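SGT1 (Saccharomyces cerevisiae, PDB 5AN3) probably acts as a TPR-containing adaptor that links SKP1-based ubiquitin ligase and kinetochore assembly to the chaperone machinery. Local coordinates at residues B[2-14]-B[26-40]. Residues are numbered along the deposited sequence; the frame is centred on the assembly and turned at random.
Sequences PVEKDLKTAYKAL and LYDEILKGSPTNLTA
CB of A10 sits over one face of the Y27 ring, 3.6 Å from its centroid, in a CH-pi contact displaced toward the hydroxyl end, with CZ its nearest ring atom. In the plane of the same ring, at its edge, comes CD2 of L7, 3.9 Å from Y27 CE1. The hydroxyl of Y27 ends beside the root of the Y11 side chain, close to Y11 N and CA but at an angle too poor for a hydrogen bond, and lies near the plane of the Y11 ring at its edge. Y27 also touches F43 of helix 38-52, whose ring meets that of Y11 edge-to-face.

A10 stands where the two backbones come nearest, its CB also meeting CB of L26 at 3.8 Å, while CD1 of L26 passes on to the methyl of A13. The axes of the helical segments 3-14 and 26-33, parts of helices 3-16 and 20-33, come within 9.6 Å at 156°, an antiparallel helical hairpin of the kind TPR domains are built from, and helix 38-52 packs against both partners. Knobs-into-holes packing operates in both directions. I30 inserts among V3, D6, L7 and A10, its CD1 3.7 Å from the carbonyl oxygen of D6. L7, in turn, fits among Y27, I30, T39 and A40: chi1 (-78°) sets its CG branch point toward the second segment, and the rotation about CB-CG (chi2 162°) then turns CD2 to the start of helix 38-52, against A40 N and the side chains of T39 and A40.

There N37 is the N-cap, its OD1 accepting from A40 N at 2.8 Å in the carbonyl plane. This bond holds the amide group in position, with OD1 beside both methyls of L7 and ND2 3.6 Å from V3 CG1. The other branch of V3, CG2, rests 3.6 Å from S34 OG, where the preceding helix gives way to a type I turn from S34 to N37.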
ATOM      1  N   PRO B   2     -18.857 -33.580  -3.919  1.00 99.14           N
ATOM      2  CA  PRO B   2     -19.401 -32.945  -5.123  1.00 94.38           C
ATOM      3  C   PRO B   2     -18.911 -31.507  -5.247  1.00 89.97           C
ATOM      4  O   PRO B   2     -18.142 -31.060  -4.400  1.00 88.44           O
ATOM      5  CB  PRO B   2     -20.919 -33.028  -4.906  1.00 98.67           C
ATOM      6  CG  PRO B   2     -21.085 -32.961  -3.427  1.00106.48           C
ATOM      7  CD  PRO B   2     -19.845 -33.607  -2.823  1.00104.36           C
ATOM      8  N   VAL B   3     -19.382 -30.783  -6.296  1.00 80.78           N
ATOM      9  CA  VAL B   3     -19.012 -29.398  -6.611  1.00 73.67           C
ATOM     10  C   VAL B   3     -19.445 -28.466  -5.468  1.00 76.02           C
ATOM     11  O   VAL B   3     -18.656 -27.599  -5.097  1.00 73.89           O
ATOM     12  CB  VAL B   3     -19.565 -28.971  -7.990  1.00 73.12           C
ATOM     13  CG1 VAL B   3     -19.379 -27.482  -8.248  1.00 68.63           C
ATOM     14  CG2 VAL B   3     -18.893 -29.777  -9.091  1.00 72.98           C
ATOM     15  N   GLU B   4     -20.646 -28.692  -4.867  1.00 73.62           N
ATOM     16  CA  GLU B   4     -21.172 -27.885  -3.761  1.00 73.54           C
ATOM     17  C   GLU B   4     -20.213 -27.890  -2.566  1.00 80.28           C
ATOM     18  O   GLU B   4     -19.864 -26.814  -2.067  1.00 78.10           O
ATOM     19  CB  GLU B   4     -22.567 -28.359  -3.335  1.00 78.40           C
ATOM     20  N   LYS B   5     -19.750 -29.091  -2.143  1.00 80.93           N
ATOM     21  CA  LYS B   5     -18.812 -29.266  -1.025  1.00 81.96           C
ATOM     22  C   LYS B   5     -17.438 -28.675  -1.375  1.00 81.38           C
ATOM     23  O   LYS B   5     -16.877 -27.936  -0.569  1.00 81.84           O
ATOM     24  CB  LYS B   5     -18.681 -30.751  -0.632  1.00 89.09           C
ATOM     25  N   ASP B   6     -16.925 -28.971  -2.587  1.00 73.51           N
ATOM     26  CA  ASP B   6     -15.638 -28.499  -3.085  1.00 70.12           C
ATOM     27  C   ASP B   6     -15.581 -26.959  -3.114  1.00 69.05           C
ATOM     28  O   ASP B   6     -14.556 -26.400  -2.717  1.00 68.09           O
ATOM     29  CB  ASP B   6     -15.343 -29.085  -4.475  1.00 72.06           C
ATOM     30  CG  ASP B   6     -14.981 -30.572  -4.529  1.00 94.21           C
ATOM     31  OD1 ASP B   6     -14.866 -31.211  -3.443  1.00 99.61           O
ATOM     32  OD2 ASP B   6     -14.788 -31.090  -5.648  1.00102.61           O
ATOM     33  N   LEU B   7     -16.690 -26.280  -3.528  1.00 61.71           N
ATOM     34  CA  LEU B   7     -16.810 -24.820  -3.540  1.00 57.42           C
ATOM     35  C   LEU B   7     -16.799 -24.253  -2.118  1.00 65.97           C
ATOM     36  O   LEU B   7     -16.268 -23.162  -1.901  1.00 64.61           O
ATOM     37  CB  LEU B   7     -18.088 -24.362  -4.251  1.00 55.70           C
ATOM     38  CG  LEU B   7     -18.093 -24.363  -5.772  1.00 56.75           C
ATOM     39  CD1 LEU B   7     -19.514 -24.330  -6.301  1.00 56.87           C
ATOM     40  CD2 LEU B   7     -17.257 -23.227  -6.346  1.00 51.68           C
ATOM     41  N   LYS B   8     -17.406 -24.985  -1.159  1.00 67.75           N
ATOM     42  CA  LYS B   8     -17.479 -24.609   0.251  1.00 69.95           C
ATOM     43  C   LYS B   8     -16.070 -24.647   0.879  1.00 74.04           C
ATOM     44  O   LYS B   8     -15.701 -23.694   1.571  1.00 72.38           O
ATOM     45  CB  LYS B   8     -18.464 -25.518   1.010  1.00 76.95           C
ATOM     46  N   THR B   9     -15.269 -25.711   0.581  1.00 71.38           N
ATOM     47  CA  THR B   9     -13.888 -25.895   1.058  1.00 71.48           C
ATOM     48  C   THR B   9     -12.995 -24.779   0.497  1.00 75.46           C
ATOM     49  O   THR B   9     -12.158 -24.257   1.230  1.00 77.75           O
ATOM     50  CB  THR B   9     -13.368 -27.304   0.675  1.00 73.81           C
ATOM     51  OG1 THR B   9     -14.089 -28.305   1.385  1.00 80.29           O
ATOM     52  CG2 THR B   9     -11.895 -27.492   0.878  1.00 67.80           C
ATOM     53  N   ALA B  10     -13.183 -24.403  -0.791  1.00 69.17           N
ATOM     54  CA  ALA B  10     -12.427 -23.353  -1.474  1.00 64.91           C
ATOM     55  C   ALA B  10     -12.743 -21.975  -0.877  1.00 68.07           C
ATOM     56  O   ALA B  10     -11.813 -21.224  -0.605  1.00 66.02           O
ATOM     57  CB  ALA B  10     -12.729 -23.379  -2.957  1.00 63.29           C
ATOM     58  N   TYR B  11     -14.042 -21.670  -0.619  1.00 67.11           N
ATOM     59  CA  TYR B  11     -14.504 -20.419   0.010  1.00 66.45           C
ATOM     60  C   TYR B  11     -13.912 -20.284   1.410  1.00 72.51           C
ATOM     61  O   TYR B  11     -13.480 -19.187   1.779  1.00 71.73           O
ATOM     62  CB  TYR B  11     -16.039 -20.366   0.074  1.00 69.06           C
ATOM     63  CG  TYR B  11     -16.600 -18.997   0.396  1.00 71.85           C
ATOM     64  CD1 TYR B  11     -16.870 -18.071  -0.616  1.00 71.30           C
ATOM     65  CD2 TYR B  11     -16.863 -18.621   1.709  1.00 76.53           C
ATOM     66  CE1 TYR B  11     -17.403 -16.813  -0.326  1.00 72.96           C
ATOM     67  CE2 TYR B  11     -17.379 -17.359   2.013  1.00 78.39           C
ATOM     68  CZ  TYR B  11     -17.647 -16.458   0.992  1.00 84.14           C
ATOM     69  OH  TYR B  11     -18.152 -15.208   1.285  1.00 85.58           O
ATOM     70  N   LYS B  12     -13.873 -21.398   2.174  1.00 71.66           N
ATOM     71  CA  LYS B  12     -13.311 -21.449   3.525  1.00 74.37           C
ATOM     72  C   LYS B  12     -11.796 -21.195   3.488  1.00 78.81           C
ATOM     73  O   LYS B  12     -11.273 -20.555   4.390  1.00 80.29           O
ATOM     74  CB  LYS B  12     -13.620 -22.786   4.217  1.00 80.97           C
ATOM     75  N   ALA B  13     -11.100 -21.654   2.435  1.00 74.22           N
ATOM     76  CA  ALA B  13      -9.657 -21.444   2.273  1.00 72.71           C
ATOM     77  C   ALA B  13      -9.338 -19.965   2.020  1.00 73.53           C
ATOM     78  O   ALA B  13      -8.380 -19.456   2.592  1.00 74.69           O
ATOM     79  CB  ALA B  13      -9.120 -22.297   1.135  1.00 72.87           C
ATOM     80  N   LEU B  14     -10.165 -19.270   1.213  1.00 66.44           N
ATOM     81  CA  LEU B  14     -10.004 -17.860   0.870  1.00 63.22           C
ATOM     82  C   LEU B  14     -10.424 -16.893   1.984  1.00 70.23           C
ATOM     83  O   LEU B  14      -9.657 -15.984   2.317  1.00 68.28           O
ATOM     84  CB  LEU B  14     -10.829 -17.550  -0.393  1.00 60.42           C
ATOM     85  CG  LEU B  14     -10.725 -16.137  -1.012  1.00 61.62           C
ATOM     86  CD1 LEU B  14      -9.272 -15.724  -1.268  1.00 59.92           C
ATOM     87  CD2 LEU B  14     -11.528 -16.052  -2.290  1.00 62.19           C
ATOM     88  N   LEU B  26      -7.742 -24.684  -5.530  1.00 56.30           N
ATOM     89  CA  LEU B  26      -8.990 -25.403  -5.280  1.00 55.17           C
ATOM     90  C   LEU B  26     -10.027 -24.973  -6.307  1.00 57.75           C
ATOM     91  O   LEU B  26     -10.760 -25.828  -6.823  1.00 58.53           O
ATOM     92  CB  LEU B  26      -9.504 -25.167  -3.855  1.00 54.95           C
ATOM     93  CG  LEU B  26      -8.690 -25.850  -2.752  1.00 61.64           C
ATOM     94  CD1 LEU B  26      -9.024 -25.277  -1.412  1.00 62.47           C
ATOM     95  CD2 LEU B  26      -8.856 -27.351  -2.767  1.00 63.78           C
ATOM     96  N   TYR B  27     -10.040 -23.660  -6.661  1.00 51.74           N
ATOM     97  CA  TYR B  27     -10.958 -23.123  -7.669  1.00 49.44           C
ATOM     98  C   TYR B  27     -10.560 -23.577  -9.080  1.00 54.74           C
ATOM     99  O   TYR B  27     -11.450 -23.910  -9.865  1.00 53.58           O
ATOM    100  CB  TYR B  27     -11.073 -21.596  -7.574  1.00 47.34           C
ATOM    101  CG  TYR B  27     -11.977 -21.145  -6.443  1.00 46.85           C
ATOM    102  CD1 TYR B  27     -13.318 -21.499  -6.415  1.00 48.21           C
ATOM    103  CD2 TYR B  27     -11.487 -20.364  -5.399  1.00 46.94           C
ATOM    104  CE1 TYR B  27     -14.158 -21.072  -5.392  1.00 48.14           C
ATOM    105  CE2 TYR B  27     -12.320 -19.944  -4.359  1.00 47.95           C
ATOM    106  CZ  TYR B  27     -13.655 -20.296  -4.366  1.00 57.37           C
ATOM    107  OH  TYR B  27     -14.491 -19.884  -3.364  1.00 66.75           O
ATOM    108  N   ASP B  28      -9.238 -23.653  -9.380  1.00 53.59           N
ATOM    109  CA  ASP B  28      -8.721 -24.167 -10.657  1.00 55.26           C
ATOM    110  C   ASP B  28      -9.212 -25.597 -10.890  1.00 61.58           C
ATOM    111  O   ASP B  28      -9.652 -25.919 -11.997  1.00 62.35           O
ATOM    112  CB  ASP B  28      -7.184 -24.153 -10.680  1.00 59.66           C
ATOM    113  CG  ASP B  28      -6.545 -22.792 -10.843  1.00 71.16           C
ATOM    114  N   GLU B  29      -9.161 -26.441  -9.827  1.00 59.62           N
ATOM    115  CA  GLU B  29      -9.596 -27.847  -9.837  1.00 62.47           C
ATOM    116  C   GLU B  29     -11.095 -27.936 -10.160  1.00 65.52           C
ATOM    117  O   GLU B  29     -11.477 -28.768 -10.981  1.00 68.91           O
ATOM    118  CB  GLU B  29      -9.263 -28.553  -8.499  1.00 66.23           C
ATOM    119  N   ILE B  30     -11.928 -27.055  -9.555  1.00 57.19           N
ATOM    120  CA  ILE B  30     -13.371 -26.985  -9.811  1.00 54.46           C
ATOM    121  C   ILE B  30     -13.584 -26.544 -11.249  1.00 54.75           C
ATOM    122  O   ILE B  30     -14.402 -27.140 -11.941  1.00 56.06           O
ATOM    123  CB  ILE B  30     -14.107 -26.057  -8.809  1.00 55.72           C
ATOM    124  CG1 ILE B  30     -14.025 -26.612  -7.376  1.00 58.05           C
ATOM    125  CG2 ILE B  30     -15.560 -25.839  -9.219  1.00 55.67           C
ATOM    126  CD1 ILE B  30     -13.974 -25.573  -6.305  1.00 61.29           C
ATOM    127  N   LEU B  31     -12.815 -25.555 -11.719  1.00 47.98           N
ATOM    128  CA  LEU B  31     -12.956 -25.065 -13.093  1.00 46.68           C
ATOM    129  C   LEU B  31     -12.472 -26.082 -14.136  1.00 53.32           C
ATOM    130  O   LEU B  31     -12.885 -25.995 -15.286  1.00 52.08           O
ATOM    131  CB  LEU B  31     -12.270 -23.702 -13.280  1.00 44.41           C
ATOM    132  CG  LEU B  31     -12.979 -22.511 -12.597  1.00 45.34           C
ATOM    133  CD1 LEU B  31     -12.056 -21.301 -12.462  1.00 43.42           C
ATOM    134  CD2 LEU B  31     -14.302 -22.176 -13.276  1.00 45.00           C
ATOM    135  N   LYS B  32     -11.647 -27.071 -13.733  1.00 53.96           N
ATOM    136  CA  LYS B  32     -11.199 -28.141 -14.630  1.00 56.71           C
ATOM    137  C   LYS B  32     -12.414 -29.001 -14.995  1.00 63.77           C
ATOM    138  O   LYS B  32     -12.702 -29.170 -16.181  1.00 64.88           O
ATOM    139  CB  LYS B  32     -10.076 -28.983 -13.990  1.00 61.69           C
ATOM    140  N   GLY B  33     -13.150 -29.458 -13.976  1.00 61.18           N
ATOM    141  CA  GLY B  33     -14.356 -30.259 -14.141  1.00 62.79           C
ATOM    142  C   GLY B  33     -15.604 -29.476 -14.514  1.00 66.59           C
ATOM    143  O   GLY B  33     -16.428 -29.961 -15.298  1.00 68.32           O
ATOM    144  N   SER B  34     -15.770 -28.263 -13.939  1.00 60.25           N
ATOM    145  CA  SER B  34     -16.923 -27.386 -14.153  1.00 57.09           C
ATOM    146  C   SER B  34     -16.459 -26.017 -14.683  1.00 58.01           C
ATOM    147  O   SER B  34     -16.420 -25.039 -13.921  1.00 56.48           O
ATOM    148  CB  SER B  34     -17.706 -27.224 -12.861  1.00 60.65           C
ATOM    149  OG  SER B  34     -18.089 -28.497 -12.372  1.00 76.91           O
ATOM    150  N   PRO B  35     -16.136 -25.919 -16.005  1.00 51.61           N
ATOM    151  CA  PRO B  35     -15.597 -24.658 -16.540  1.00 48.61           C
ATOM    152  C   PRO B  35     -16.507 -23.449 -16.444  1.00 51.53           C
ATOM    153  O   PRO B  35     -15.985 -22.335 -16.388  1.00 50.72           O
ATOM    154  CB  PRO B  35     -15.315 -24.989 -18.011  1.00 50.79           C
ATOM    155  CG  PRO B  35     -16.039 -26.210 -18.280  1.00 56.47           C
ATOM    156  CD  PRO B  35     -16.081 -26.976 -17.027  1.00 53.09           C
ATOM    157  N   THR B  36     -17.837 -23.650 -16.463  1.00 48.99           N
ATOM    158  CA  THR B  36     -18.795 -22.531 -16.452  1.00 47.33           C
ATOM    159  C   THR B  36     -19.460 -22.326 -15.082  1.00 49.15           C
ATOM    160  O   THR B  36     -20.525 -21.726 -15.011  1.00 48.50           O
ATOM    161  CB  THR B  36     -19.841 -22.690 -17.572  1.00 50.29           C
ATOM    162  OG1 THR B  36     -20.535 -23.930 -17.434  1.00 55.47           O
ATOM    163  CG2 THR B  36     -19.233 -22.558 -18.958  1.00 42.72           C
ATOM    164  N   ASN B  37     -18.806 -22.762 -14.003  1.00 45.66           N
ATOM    165  CA  ASN B  37     -19.321 -22.562 -12.658  1.00 46.01           C
ATOM    166  C   ASN B  37     -19.069 -21.115 -12.255  1.00 52.46           C
ATOM    167  O   ASN B  37     -17.900 -20.705 -12.121  1.00 53.01           O
ATOM    168  CB  ASN B  37     -18.664 -23.539 -11.684  1.00 43.75           C
ATOM    169  CG  ASN B  37     -19.209 -23.436 -10.280  1.00 49.21           C
ATOM    170  OD1 ASN B  37     -18.846 -22.550  -9.501  1.00 42.71           O
ATOM    171  ND2 ASN B  37     -20.077 -24.348  -9.916  1.00 40.67           N
ATOM    172  N   LEU B  38     -20.156 -20.341 -12.066  1.00 48.30           N
ATOM    173  CA  LEU B  38     -20.040 -18.928 -11.727  1.00 46.72           C
ATOM    174  C   LEU B  38     -19.307 -18.681 -10.407  1.00 48.01           C
ATOM    175  O   LEU B  38     -18.438 -17.819 -10.369  1.00 46.33           O
ATOM    176  CB  LEU B  38     -21.400 -18.235 -11.718  1.00 48.40           C
ATOM    177  CG  LEU B  38     -22.015 -18.057 -13.107  1.00 54.57           C
ATOM    178  CD1 LEU B  38     -23.478 -17.709 -13.017  1.00 56.96           C
ATOM    179  CD2 LEU B  38     -21.276 -17.030 -13.917  1.00 53.16           C
ATOM    180  N   THR B  39     -19.600 -19.442  -9.359  1.00 44.81           N
ATOM    181  CA  THR B  39     -18.947 -19.263  -8.065  1.00 44.90           C
ATOM    182  C   THR B  39     -17.420 -19.461  -8.184  1.00 48.98           C
ATOM    183  O   THR B  39     -16.661 -18.634  -7.671  1.00 48.49           O
ATOM    184  CB  THR B  39     -19.587 -20.190  -7.040  1.00 52.57           C
ATOM    185  OG1 THR B  39     -20.992 -19.947  -7.078  1.00 57.80           O
ATOM    186  CG2 THR B  39     -19.070 -19.957  -5.632  1.00 48.10           C
ATOM    187  N   ALA B  40     -16.984 -20.511  -8.892  1.00 45.17           N
ATOM    188  CA  ALA B  40     -15.572 -20.783  -9.109  1.00 44.40           C
ATOM    189  C   ALA B  40     -14.912 -19.681  -9.981  1.00 46.33           C
ATOM    190  O   ALA B  40     -13.807 -19.265  -9.664  1.00 46.58           O
ATOM    191  CB  ALA B  40     -15.400 -22.152  -9.750  1.00 46.87           C
TER